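Side-chain contacts in CRISPR-associated protein, Cse2 family (Thermobifida fusca, PDB 4H79), which probably binds nucleic acid as the small CasB (Cse2) subunit of the type I-E CRISPR surveillance complex Cascade: residues D22-V25 against R26-E30; L34-P37 against R38-A41; L165-G168 against L169-D172. All coordinates share one frame; numbering follows the deposited sequence.

Interaction 1: D22-V25 against R26-E30; sequences DQRV and REIQE
Asp22 and Arg26, Gln23 and Glu27, and Arg24 and Glu27 form polar side-chain pairs three or four residues apart along helix 16-33, part of whose surface is buried against helix 80-99 and neighbouring loops. Arg26, extended from CG to NE, brings NE to Asp22 OD1 (3.1 Å) in a salt bridge, on the syn side and somewhat out of the carboxylate plane, with a weak second bond to OD2. The two flat groups stand 84° apart, and a water links Asp22 OD2 to Arg26 NH2; Asp22 OD1 also bonds His108. Gln23 turns its chain at chi2 (49°), which carries NE2 to Glu27 OE2 at 2.9 Å in an almost straight bond, lying in the amide plane but above that of the carboxylate. Arg24 NH1 forms a salt bridge to the other oxygen, Glu27 OE1, at 3.3 Å, its hydrogen bond weak, while OE2 is also bridged by Arg68. Ile28 CG1 covers one face of the Arg24 guanidinium, whose NH2 bonds Leu63 O. With a glutamine here in place of Glu27 the negative charge is gone, and Arg24 and Arg68 would probably be left without their shared anionic mate. Val25 and Ile28 face Leu92 on the packed side. Such i to i+3 and i to i+4 salt bridges and hydrogen bonds are typical of a helix in an all-helical fold.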
loop_
_atom_site.group_PDB
_atom_site.type_symbol
_atom_site.label_atom_id
_atom_site.label_comp_id
_atom_site.label_asym_id
_atom_site.label_seq_id
_atom_site.Cartn_x
_atom_site.Cartn_y
_atom_site.Cartn_z
ATOM N N ASP A 22 -3.288 -8.275 3.540
ATOM C CA ASP A 22 -4.627 -8.394 2.959
ATOM C C ASP A 22 -5.677 -8.757 4.056
ATOM O O ASP A 22 -6.780 -8.183 4.088
ATOM C CB ASP A 22 -4.619 -9.514 1.894
ATOM C CG ASP A 22 -6.010 -9.855 1.430
ATOM O OD1 ASP A 22 -6.802 -8.982 0.986
ATOM O OD2 ASP A 22 -6.346 -11.025 1.545
ATOM N N GLN A 23 -5.367 -9.776 4.890
ATOM C CA GLN A 23 -6.279 -10.247 5.928
ATOM C C GLN A 23 -6.461 -9.126 6.999
ATOM O O GLN A 23 -7.578 -8.829 7.422
ATOM C CB GLN A 23 -5.717 -11.590 6.521
ATOM C CG GLN A 23 -6.598 -12.281 7.548
ATOM C CD GLN A 23 -8.048 -12.421 7.075
ATOM O OE1 GLN A 23 -8.329 -12.870 5.940
ATOM N NE2 GLN A 23 -8.981 -12.019 7.941
ATOM N N ARG A 24 -5.372 -8.468 7.405
ATOM C CA ARG A 24 -5.475 -7.450 8.431
ATOM C C ARG A 24 -6.283 -6.206 7.917
ATOM O O ARG A 24 -7.115 -5.661 8.635
ATOM C CB ARG A 24 -4.070 -7.016 8.875
ATOM C CG ARG A 24 -4.130 -6.010 10.047
ATOM C CD ARG A 24 -4.518 -6.741 11.360
ATOM N NE ARG A 24 -4.700 -5.744 12.426
ATOM C CZ ARG A 24 -5.870 -5.349 12.907
ATOM N NH1 ARG A 24 -6.982 -5.919 12.485
ATOM N NH2 ARG A 24 -5.920 -4.396 13.836
ATOM N N VAL A 25 -6.003 -5.727 6.697
ATOM C CA VAL A 25 -6.718 -4.554 6.138
ATOM C C VAL A 25 -8.196 -4.954 5.944
ATOM O O VAL A 25 -9.089 -4.129 6.209
ATOM C CB VAL A 25 -6.114 -4.154 4.774
ATOM C CG1 VAL A 25 -7.011 -3.199 4.031
ATOM C CG2 VAL A 25 -4.699 -3.597 4.939
ATOM N N ARG A 26 -8.481 -6.194 5.508
ATOM C CA ARG A 26 -9.906 -6.594 5.335
ATOM C C ARG A 26 -10.651 -6.479 6.675
ATOM O O ARG A 26 -11.825 -6.066 6.699
ATOM C CB ARG A 26 -10.079 -8.048 4.843
ATOM C CG ARG A 26 -9.738 -8.256 3.376
ATOM C CD ARG A 26 -9.876 -9.780 3.107
ATOM N NE ARG A 26 -9.515 -10.164 1.772
ATOM C CZ ARG A 26 -10.423 -10.469 0.846
ATOM N NH1 ARG A 26 -11.705 -10.384 1.174
ATOM N NH2 ARG A 26 -10.072 -10.854 -0.394
ATOM N N GLU A 27 -9.993 -6.912 7.767
ATOM C CA GLU A 27 -10.574 -6.847 9.105
ATOM C C GLU A 27 -10.867 -5.424 9.485
ATOM O O GLU A 27 -11.985 -5.122 9.929
ATOM C CB GLU A 27 -9.662 -7.514 10.183
ATOM C CG GLU A 27 -9.729 -9.036 10.063
ATOM C CD GLU A 27 -8.497 -9.694 10.680
ATOM O OE1 GLU A 27 -7.656 -8.947 11.256
ATOM O OE2 GLU A 27 -8.366 -10.940 10.600
ATOM N N ILE A 28 -9.872 -4.541 9.348
ATOM C CA ILE A 28 -10.070 -3.149 9.739
ATOM C C ILE A 28 -11.122 -2.500 8.828
ATOM O O ILE A 28 -11.974 -1.726 9.279
ATOM C CB ILE A 28 -8.758 -2.384 9.630
ATOM C CG1 ILE A 28 -7.732 -2.946 10.661
ATOM C CG2 ILE A 28 -8.998 -0.920 9.939
ATOM C CD1 ILE A 28 -6.306 -2.354 10.487
ATOM N N GLN A 29 -11.049 -2.826 7.539
ATOM C CA GLN A 29 -11.959 -2.245 6.562
ATOM C C GLN A 29 -13.437 -2.625 6.879
ATOM O O GLN A 29 -14.353 -1.759 6.816
ATOM C CB GLN A 29 -11.608 -2.761 5.133
ATOM C CG GLN A 29 -12.543 -2.226 4.039
ATOM C CD GLN A 29 -11.880 -2.413 2.663
ATOM O OE1 GLN A 29 -11.475 -1.441 2.070
ATOM N NE2 GLN A 29 -11.769 -3.670 2.164
ATOM N N GLU A 30 -13.676 -3.895 7.207
ATOM C CA GLU A 30 -15.066 -4.323 7.532
ATOM C C GLU A 30 -15.526 -3.631 8.833
ATOM O O GLU A 30 -16.673 -3.166 8.953
ATOM C CB GLU A 30 -15.047 -5.871 7.662
ATOM C CG GLU A 30 -16.329 -6.474 8.138
ATOM C CD GLU A 30 -17.461 -6.280 7.132
ATOM O OE1 GLU A 30 -17.235 -5.712 6.009
ATOM O OE2 GLU A 30 -18.567 -6.711 7.476
HETATM O O HOH W 1 -7.760 -11.947 -0.529
#

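Interaction 2: L34-P37 against R38-A41; sequences LDNP and RAVA
Asn36 carries the start of helix 37-49 directly behind the turn that ends helix 16-33: Asp35 has positive phi (60°) and closes a Schellman motif, and the chain then turns at Asn36 into the new helix. Two backbone bonds set the first turn, Val40 N to Asn36 O at 2.9 Å and Ala41 N to Pro37 O at 3.0 Å. Proline suits the first helical position, since its ring has no N-H to give and none is needed there. Asn36 is the N-cap. With its CG anti to the backbone N (chi1 179°), Asn36 OD1 swings over the first amides of the helix, accepting from Arg38 N at 2.8 Å, in the carbonyl plane but through a bent N-H (130°), and, weakly, from Ala39 N at 3.4 Å. An asparagine is favoured at this place because its short side chain reaches these N-H groups, which the helix itself cannot satisfy. Arg38 lies alongside Asn36, its CB 3.3 Å from Asn36 OD1. Further round, Val40 CG2 meets Asn36 O at 3.3 Å and lies 3.8 Å from Asp35 OD1, an oxygen that is also salt-bridged to Arg103. Small Ala39 CB packs beside Asn36 O, facing the preceding helix.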
loop_
_atom_site.group_PDB
_atom_site.type_symbol
_atom_site.label_atom_id
_atom_site.label_comp_id
_atom_site.label_asym_id
_atom_site.label_seq_id
_atom_site.Cartn_x
_atom_site.Cartn_y
_atom_site.Cartn_z
ATOM N N LEU A 34 -18.752 -1.047 9.349
ATOM C CA LEU A 34 -19.701 -1.148 10.478
ATOM C C LEU A 34 -19.600 0.031 11.474
ATOM O O LEU A 34 -20.321 0.058 12.444
ATOM C CB LEU A 34 -19.531 -2.480 11.222
ATOM C CG LEU A 34 -19.898 -3.717 10.334
ATOM C CD1 LEU A 34 -19.578 -5.053 11.013
ATOM C CD2 LEU A 34 -21.353 -3.705 9.815
ATOM N N ASP A 35 -18.716 0.996 11.248
ATOM C CA ASP A 35 -18.526 2.111 12.196
ATOM C C ASP A 35 -18.100 1.585 13.575
ATOM O O ASP A 35 -18.432 2.163 14.600
ATOM C CB ASP A 35 -19.791 2.991 12.293
ATOM C CG ASP A 35 -19.479 4.436 12.715
ATOM O OD1 ASP A 35 -18.360 4.961 12.461
ATOM O OD2 ASP A 35 -20.370 5.066 13.319
ATOM N N ASN A 36 -17.361 0.473 13.603
ATOM C CA ASN A 36 -16.812 -0.055 14.831
ATOM C C ASN A 36 -15.762 0.942 15.429
ATOM O O ASN A 36 -14.828 1.424 14.725
ATOM C CB ASN A 36 -16.215 -1.459 14.556
ATOM C CG ASN A 36 -15.583 -2.093 15.768
ATOM O OD1 ASN A 36 -14.721 -1.538 16.418
ATOM N ND2 ASN A 36 -15.974 -3.310 16.032
ATOM N N PRO A 37 -15.919 1.269 16.716
ATOM C CA PRO A 37 -15.028 2.301 17.330
ATOM C C PRO A 37 -13.549 1.889 17.317
ATOM O O PRO A 37 -12.699 2.759 17.132
ATOM C CB PRO A 37 -15.553 2.442 18.790
ATOM C CG PRO A 37 -16.662 1.367 18.923
ATOM C CD PRO A 37 -17.098 0.935 17.572
ATOM N N ARG A 38 -13.248 0.598 17.510
ATOM C CA ARG A 38 -11.866 0.164 17.502
ATOM C C ARG A 38 -11.231 0.386 16.110
ATOM O O ARG A 38 -10.086 0.850 16.014
ATOM C CB ARG A 38 -11.771 -1.309 17.857
ATOM C CG ARG A 38 -10.431 -1.735 18.353
ATOM C CD ARG A 38 -10.608 -2.974 19.244
ATOM N NE ARG A 38 -9.585 -3.983 18.992
ATOM C CZ ARG A 38 -8.299 -3.869 19.329
ATOM N NH1 ARG A 38 -7.853 -2.762 19.928
ATOM N NH2 ARG A 38 -7.453 -4.863 19.050
ATOM N N ALA A 39 -11.960 0.018 15.057
ATOM C CA ALA A 39 -11.498 0.184 13.653
ATOM C C ALA A 39 -11.310 1.691 13.356
ATOM O O ALA A 39 -10.279 2.093 12.765
ATOM C CB ALA A 39 -12.542 -0.436 12.690
ATOM N N VAL A 40 -12.279 2.525 13.744
ATOM C CA VAL A 40 -12.173 3.965 13.528
ATOM C C VAL A 40 -10.897 4.543 14.215
ATOM O O VAL A 40 -10.138 5.317 13.602
ATOM C CB VAL A 40 -13.441 4.686 14.061
ATOM C CG1 VAL A 40 -13.254 6.210 14.102
ATOM C CG2 VAL A 40 -14.665 4.339 13.178
ATOM N N ALA A 41 -10.680 4.184 15.477
ATOM C CA ALA A 41 -9.500 4.671 16.256
ATOM C C ALA A 41 -8.218 4.152 15.663
ATOM O O ALA A 41 -7.242 4.882 15.600
ATOM C CB ALA A 41 -9.564 4.204 17.740
#

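Interaction 3: L165-G168 against L169-D172; sequences LDYG and LLAD
Asp166 OD1 accepts from Leu169 N at 2.8 Å, a nearly straight bond (172°) that approaches the carboxylate from above its plane. Asp166 CG is anti to the backbone N (chi1 -178°), which places OD1 before the Leu169 amide; Asp166 CG also lies 3.6 Å from Leu169 CB. Behind this cap the helix proper begins, with Asp166 O receiving Leu170 N at 2.9 Å, Tyr167 O receiving Ala171 N, and Gly168 O receiving Asp172 N. A negative aspartate suits this end, where the positive end of the helix dipole would probably favour a negative charge. Leu170 CD2 reaches the Tyr167 ring obliquely, 3.9 Å from Tyr167 CE1, and sits 4.1 Å from Leu165 CD2, making a small apolar cluster whose leucines and aromatic ring suit a buried place. Farther out, Asp166 OD2 is fixed by a salt bridge to Arg110 and a bond from Gly111 N, so the capping group has both oxygens engaged. Tyr167 OH bonds His98 and its ring meets Tyr95 edge to face, while Asp172 OD1 is hydrogen-bonded to Thr15 OG1 and Gly18 N. Tyr167 and Leu170 lean on Leu94 of helix 80-99, and Leu165 on Leu158 of helix 144-160. The arrangement is an aspartate N-cap at the start of helix 167-176, near the centre of this all-helical Cse2-family protein.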
loop_
_atom_site.group_PDB
_atom_site.type_symbol
_atom_site.label_atom_id
_atom_site.label_comp_id
_atom_site.label_asym_id
_atom_site.label_seq_id
_atom_site.Cartn_x
_atom_site.Cartn_y
_atom_site.Cartn_z
ATOM N N LEU A 165 -7.155 0.199 -4.218
ATOM C CA LEU A 165 -5.892 -0.432 -4.472
ATOM C C LEU A 165 -5.819 -1.806 -3.737
ATOM O O LEU A 165 -6.451 -2.013 -2.704
ATOM C CB LEU A 165 -4.822 0.517 -3.968
ATOM C CG LEU A 165 -3.407 0.491 -4.351
ATOM C CD1 LEU A 165 -3.269 0.641 -5.885
ATOM C CD2 LEU A 165 -2.701 1.669 -3.539
ATOM N N ASP A 166 -5.041 -2.741 -4.277
ATOM C CA ASP A 166 -4.818 -4.019 -3.575
ATOM C C ASP A 166 -3.658 -3.852 -2.611
ATOM O O ASP A 166 -2.453 -3.861 -3.027
ATOM C CB ASP A 166 -4.496 -5.113 -4.602
ATOM C CG ASP A 166 -4.306 -6.459 -3.961
ATOM O OD1 ASP A 166 -3.944 -6.554 -2.736
ATOM O OD2 ASP A 166 -4.507 -7.434 -4.725
ATOM N N TYR A 167 -3.989 -3.636 -1.320
ATOM C CA TYR A 167 -2.939 -3.424 -0.289
ATOM C C TYR A 167 -2.083 -4.642 0.036
ATOM O O TYR A 167 -0.888 -4.499 0.451
ATOM C CB TYR A 167 -3.523 -2.797 0.992
ATOM C CG TYR A 167 -3.669 -1.290 0.722
ATOM C CD1 TYR A 167 -2.575 -0.389 0.958
ATOM C CD2 TYR A 167 -4.873 -0.764 0.188
ATOM C CE1 TYR A 167 -2.723 0.986 0.649
ATOM C CE2 TYR A 167 -5.035 0.617 -0.121
ATOM C CZ TYR A 167 -3.937 1.479 0.103
ATOM O OH TYR A 167 -4.044 2.838 -0.180
ATOM N N GLY A 168 -2.645 -5.853 -0.156
ATOM C CA GLY A 168 -1.813 -7.132 -0.053
ATOM C C GLY A 168 -0.729 -7.123 -1.124
ATOM O O GLY A 168 0.481 -7.359 -0.859
ATOM N N LEU A 169 -1.153 -6.823 -2.358
ATOM C CA LEU A 169 -0.166 -6.744 -3.440
ATOM C C LEU A 169 0.859 -5.631 -3.183
ATOM O O LEU A 169 2.086 -5.837 -3.330
ATOM C CB LEU A 169 -0.822 -6.569 -4.798
ATOM C CG LEU A 169 0.091 -6.392 -6.022
ATOM C CD1 LEU A 169 1.147 -7.548 -6.184
ATOM C CD2 LEU A 169 -0.734 -6.202 -7.317
ATOM N N LEU A 170 0.354 -4.461 -2.742
ATOM C CA LEU A 170 1.269 -3.346 -2.522
ATOM C C LEU A 170 2.319 -3.667 -1.435
ATOM O O LEU A 170 3.512 -3.318 -1.598
ATOM C CB LEU A 170 0.493 -2.096 -2.157
ATOM C CG LEU A 170 1.317 -0.813 -2.130
ATOM C CD1 LEU A 170 1.784 -0.431 -3.541
ATOM C CD2 LEU A 170 0.509 0.311 -1.404
ATOM N N ALA A 171 1.876 -4.343 -0.344
ATOM C CA ALA A 171 2.777 -4.722 0.730
ATOM C C ALA A 171 3.873 -5.637 0.185
ATOM O O ALA A 171 5.086 -5.457 0.504
ATOM C CB ALA A 171 2.011 -5.394 1.897
ATOM N N ASP A 172 3.485 -6.623 -0.634
ATOM C CA ASP A 172 4.486 -7.487 -1.277
ATOM C C ASP A 172 5.546 -6.715 -2.046
ATOM O O ASP A 172 6.763 -7.023 -1.950
ATOM C CB ASP A 172 3.847 -8.516 -2.194
ATOM C CG ASP A 172 3.429 -9.780 -1.425
ATOM O OD1 ASP A 172 3.783 -9.961 -0.218
ATOM O OD2 ASP A 172 2.734 -10.602 -2.034
#

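In the fold
Interactions 1 and 2 follow one another along the chain, their centres 12 Å apart, and they touch where Ile28 O meets Ala39 CB at 3.7 Å, joining helix 16-33 to helix 37-49. Interaction 3, also centred 12 Å from interaction 1, meets its 22-25 part: Val25 CG2 is 4.2 Å from Tyr167 CB, and the lack of a side chain at Gly168 is consistent with the close approach of Asp22 CB, 4.2 Å from Gly168 CA. Helix 16-33 thus connects the buried centre of the fold to its surface turn. Interactions 2 and 3 stay apart, nearest atoms about 14 Å. His108 ties interactions 1 and 3 together, bonding Asp22, Gln29 and Tyr167. An ethanediol about 4 Å from the Gln29 side chain probably comes from the crystallisation liquor.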